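Amphiphysin (PDB 1URU) probably senses and binds curved membranes during endocytosis through its dimeric, coiled-coil BAR domain. Local coordinates at residues A[58-63]-A[119-124]. Numbering follows the deposited sequence.
Sequences KEFNNY and IPLNTY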
ATOM      1  N   LYS A  58      -8.826 -10.248 -10.371  1.00 47.13           N
ATOM      2  CA  LYS A  58      -8.061 -10.743  -9.230  1.00 47.65           C
ATOM      3  C   LYS A  58      -6.990  -9.727  -8.807  1.00 47.02           C
ATOM      4  O   LYS A  58      -7.044  -9.195  -7.700  1.00 46.58           O
ATOM      5  CB  LYS A  58      -7.425 -12.096  -9.589  1.00 47.92           C
ATOM      6  CG  LYS A  58      -6.738 -12.794  -8.452  1.00 50.48           C
ATOM      7  CD  LYS A  58      -5.558 -13.669  -8.915  1.00 53.73           C
ATOM      8  CE  LYS A  58      -5.043 -14.574  -7.778  1.00 55.75           C
ATOM      9  NZ  LYS A  58      -5.883 -15.814  -7.617  1.00 57.60           N
ATOM     10  N   GLU A  59      -6.050  -9.442  -9.699  1.00 46.57           N
ATOM     11  CA  GLU A  59      -4.948  -8.537  -9.387  1.00 47.13           C
ATOM     12  C   GLU A  59      -5.391  -7.149  -8.988  1.00 46.67           C
ATOM     13  O   GLU A  59      -4.792  -6.540  -8.120  1.00 47.15           O
ATOM     14  CB  GLU A  59      -3.984  -8.399 -10.568  1.00 47.74           C
ATOM     15  CG  GLU A  59      -3.384  -9.709 -11.059  1.00 49.58           C
ATOM     16  CD  GLU A  59      -2.776 -10.528  -9.940  1.00 51.98           C
ATOM     17  OE1 GLU A  59      -2.190  -9.934  -8.994  1.00 51.52           O
ATOM     18  OE2 GLU A  59      -2.900 -11.770 -10.019  1.00 55.89           O
ATOM     19  N   PHE A  60      -6.437  -6.647  -9.628  1.00 46.43           N
ATOM     20  CA  PHE A  60      -6.909  -5.313  -9.346  1.00 45.83           C
ATOM     21  C   PHE A  60      -7.572  -5.282  -7.970  1.00 46.01           C
ATOM     22  O   PHE A  60      -7.476  -4.303  -7.254  1.00 46.17           O
ATOM     23  CB  PHE A  60      -7.874  -4.808 -10.436  1.00 45.34           C
ATOM     24  CG  PHE A  60      -8.242  -3.390 -10.254  1.00 43.63           C
ATOM     25  CD1 PHE A  60      -7.305  -2.406 -10.454  1.00 44.58           C
ATOM     26  CD2 PHE A  60      -9.473  -3.040  -9.761  1.00 44.58           C
ATOM     27  CE1 PHE A  60      -7.618  -1.068 -10.245  1.00 45.88           C
ATOM     28  CE2 PHE A  60      -9.799  -1.705  -9.533  1.00 45.86           C
ATOM     29  CZ  PHE A  60      -8.868  -0.718  -9.768  1.00 45.56           C
ATOM     30  N   ASN A  61      -8.251  -6.357  -7.604  1.00 46.25           N
ATOM     31  CA  ASN A  61      -8.840  -6.449  -6.275  1.00 46.64           C
ATOM     32  C   ASN A  61      -7.749  -6.543  -5.209  1.00 46.79           C
ATOM     33  O   ASN A  61      -7.904  -6.039  -4.108  1.00 46.40           O
ATOM     34  CB  ASN A  61      -9.833  -7.625  -6.168  1.00 46.22           C
ATOM     35  CG  ASN A  61     -11.237  -7.242  -6.622  1.00 45.87           C
ATOM     36  OD1 ASN A  61     -11.897  -7.986  -7.333  1.00 47.91           O
ATOM     37  ND2 ASN A  61     -11.696  -6.079  -6.211  1.00 47.24           N
ATOM     38  N   ASN A  62      -6.644  -7.178  -5.562  1.00 47.66           N
ATOM     39  CA  ASN A  62      -5.494  -7.249  -4.682  1.00 48.31           C
ATOM     40  C   ASN A  62      -4.882  -5.846  -4.531  1.00 47.99           C
ATOM     41  O   ASN A  62      -4.534  -5.448  -3.440  1.00 47.45           O
ATOM     42  CB  ASN A  62      -4.481  -8.271  -5.210  1.00 48.68           C
ATOM     43  CG  ASN A  62      -3.268  -8.396  -4.315  1.00 50.67           C
ATOM     44  OD1 ASN A  62      -3.396  -8.716  -3.131  1.00 54.78           O
ATOM     45  ND2 ASN A  62      -2.089  -8.119  -4.860  1.00 51.08           N
ATOM     46  N   TYR A  63      -4.828  -5.093  -5.632  1.00 47.85           N
ATOM     47  CA  TYR A  63      -4.303  -3.731  -5.644  1.00 47.23           C
ATOM     48  C   TYR A  63      -5.132  -2.818  -4.771  1.00 47.47           C
ATOM     49  O   TYR A  63      -4.594  -2.034  -4.013  1.00 47.89           O
ATOM     50  CB  TYR A  63      -4.305  -3.197  -7.053  1.00 46.65           C
ATOM     51  CG  TYR A  63      -3.722  -1.822  -7.226  1.00 45.42           C
ATOM     52  CD1 TYR A  63      -2.383  -1.580  -6.960  1.00 44.72           C
ATOM     53  CD2 TYR A  63      -4.499  -0.763  -7.700  1.00 44.89           C
ATOM     54  CE1 TYR A  63      -1.816  -0.317  -7.147  1.00 43.33           C
ATOM     55  CE2 TYR A  63      -3.944   0.515  -7.889  1.00 44.57           C
ATOM     56  CZ  TYR A  63      -2.592   0.714  -7.618  1.00 42.97           C
ATOM     57  OH  TYR A  63      -2.024   1.932  -7.799  1.00 41.01           O
ATOM     58  N   ILE A 119     -16.084  -1.426 -10.924  1.00 45.22           N
ATOM     59  CA  ILE A 119     -17.421  -1.939 -11.270  1.00 45.45           C
ATOM     60  C   ILE A 119     -17.547  -2.333 -12.757  1.00 45.95           C
ATOM     61  O   ILE A 119     -18.071  -3.404 -13.053  1.00 46.75           O
ATOM     62  CB  ILE A 119     -18.575  -0.964 -10.846  1.00 45.69           C
ATOM     63  CG1 ILE A 119     -19.053  -1.247  -9.426  1.00 46.57           C
ATOM     64  CG2 ILE A 119     -19.801  -1.118 -11.728  1.00 45.26           C
ATOM     65  CD1 ILE A 119     -18.304  -0.520  -8.407  1.00 48.03           C
ATOM     66  N   PRO A 120     -17.129  -1.490 -13.704  1.00 45.87           N
ATOM     67  CA  PRO A 120     -17.073  -1.939 -15.093  1.00 45.66           C
ATOM     68  C   PRO A 120     -16.268  -3.212 -15.251  1.00 45.77           C
ATOM     69  O   PRO A 120     -16.597  -4.006 -16.126  1.00 45.92           O
ATOM     70  CB  PRO A 120     -16.407  -0.758 -15.819  1.00 45.32           C
ATOM     71  CG  PRO A 120     -16.822   0.384 -15.058  1.00 45.29           C
ATOM     72  CD  PRO A 120     -16.775  -0.061 -13.600  1.00 45.84           C
ATOM     73  N   LEU A 121     -15.229  -3.405 -14.437  1.00 45.94           N
ATOM     74  CA  LEU A 121     -14.383  -4.604 -14.565  1.00 45.71           C
ATOM     75  C   LEU A 121     -15.123  -5.844 -14.121  1.00 45.67           C
ATOM     76  O   LEU A 121     -14.999  -6.893 -14.750  1.00 45.15           O
ATOM     77  CB  LEU A 121     -13.090  -4.449 -13.780  1.00 45.43           C
ATOM     78  CG  LEU A 121     -12.051  -5.577 -13.797  1.00 45.24           C
ATOM     79  CD1 LEU A 121     -11.692  -6.054 -15.204  1.00 45.50           C
ATOM     80  CD2 LEU A 121     -10.797  -5.126 -13.010  1.00 42.14           C
ATOM     81  N   ASN A 122     -15.901  -5.692 -13.046  1.00 45.80           N
ATOM     82  CA  ASN A 122     -16.705  -6.774 -12.471  1.00 45.59           C
ATOM     83  C   ASN A 122     -17.868  -7.097 -13.393  1.00 45.54           C
ATOM     84  O   ASN A 122     -18.264  -8.252 -13.482  1.00 45.19           O
ATOM     85  CB  ASN A 122     -17.239  -6.415 -11.067  1.00 45.43           C
ATOM     86  CG  ASN A 122     -16.158  -6.441  -9.977  1.00 45.12           C
ATOM     87  OD1 ASN A 122     -15.137  -7.111 -10.085  1.00 43.05           O
ATOM     88  ND2 ASN A 122     -16.401  -5.701  -8.919  1.00 45.64           N
ATOM     89  N   THR A 123     -18.385  -6.082 -14.089  1.00 45.43           N
ATOM     90  CA  THR A 123     -19.496  -6.255 -15.036  1.00 45.86           C
ATOM     91  C   THR A 123     -19.073  -6.956 -16.345  1.00 45.99           C
ATOM     92  O   THR A 123     -19.767  -7.831 -16.852  1.00 46.04           O
ATOM     93  CB  THR A 123     -20.122  -4.891 -15.346  1.00 45.66           C
ATOM     94  OG1 THR A 123     -20.849  -4.431 -14.208  1.00 46.79           O
ATOM     95  CG2 THR A 123     -21.177  -4.985 -16.403  1.00 45.32           C
ATOM     96  N   TYR A 124     -17.933  -6.549 -16.874  1.00 46.22           N
ATOM     97  CA  TYR A 124     -17.376  -7.122 -18.079  1.00 46.72           C
ATOM     98  C   TYR A 124     -16.939  -8.534 -17.786  1.00 47.82           C
ATOM     99  O   TYR A 124     -17.134  -9.442 -18.592  1.00 48.00           O
ATOM    100  CB  TYR A 124     -16.194  -6.278 -18.551  1.00 46.27           C
ATOM    101  CG  TYR A 124     -15.293  -6.904 -19.589  1.00 45.15           C
ATOM    102  CD1 TYR A 124     -15.634  -6.902 -20.954  1.00 44.87           C
ATOM    103  CD2 TYR A 124     -14.080  -7.472 -19.214  1.00 43.20           C
ATOM    104  CE1 TYR A 124     -14.779  -7.483 -21.910  1.00 44.51           C
ATOM    105  CE2 TYR A 124     -13.230  -8.037 -20.141  1.00 43.96           C
ATOM    106  CZ  TYR A 124     -13.562  -8.037 -21.485  1.00 45.07           C
ATOM    107  OH  TYR A 124     -12.654  -8.586 -22.372  1.00 44.75           O
TER
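F60 and L121 meet between two antiparallel helices, 35-84 and 92-156, with their CA atoms 9.1 Å apart and those of N61 and N122 10.0 Å apart. This is a piece of the three-helix coiled coil of the BAR domain, near the middle of the chain. The apolar contact rests on one methyl: L121 CD2 lies 3.9 Å from F60 CB and 4.1 Å from F60 CG and CD2, at the root of the phenyl group and oblique to its ring. With CG anti to the backbone N, chi1 -179°, L121 reaches this methyl across to F60. Helix 172-239 closes this layer, with L211 against F60 and F203 and N207 against L121, while L77 of the second subunit also packs on F60. One residue further along each helix, N61 and N122 border the apolar pair without bonding to each other; N122 OD1 instead accepts a hydrogen bond from Q57 NE2. Helix 92-156 kinks at P120, whose ring nitrogen has no hydrogen to give the preceding turn. The carbonyl oxygen of I119, the residue before the proline, takes two donors, T123 N at 2.9 Å and, from above the carbonyl plane, T123 OG1 at 3.2 Å.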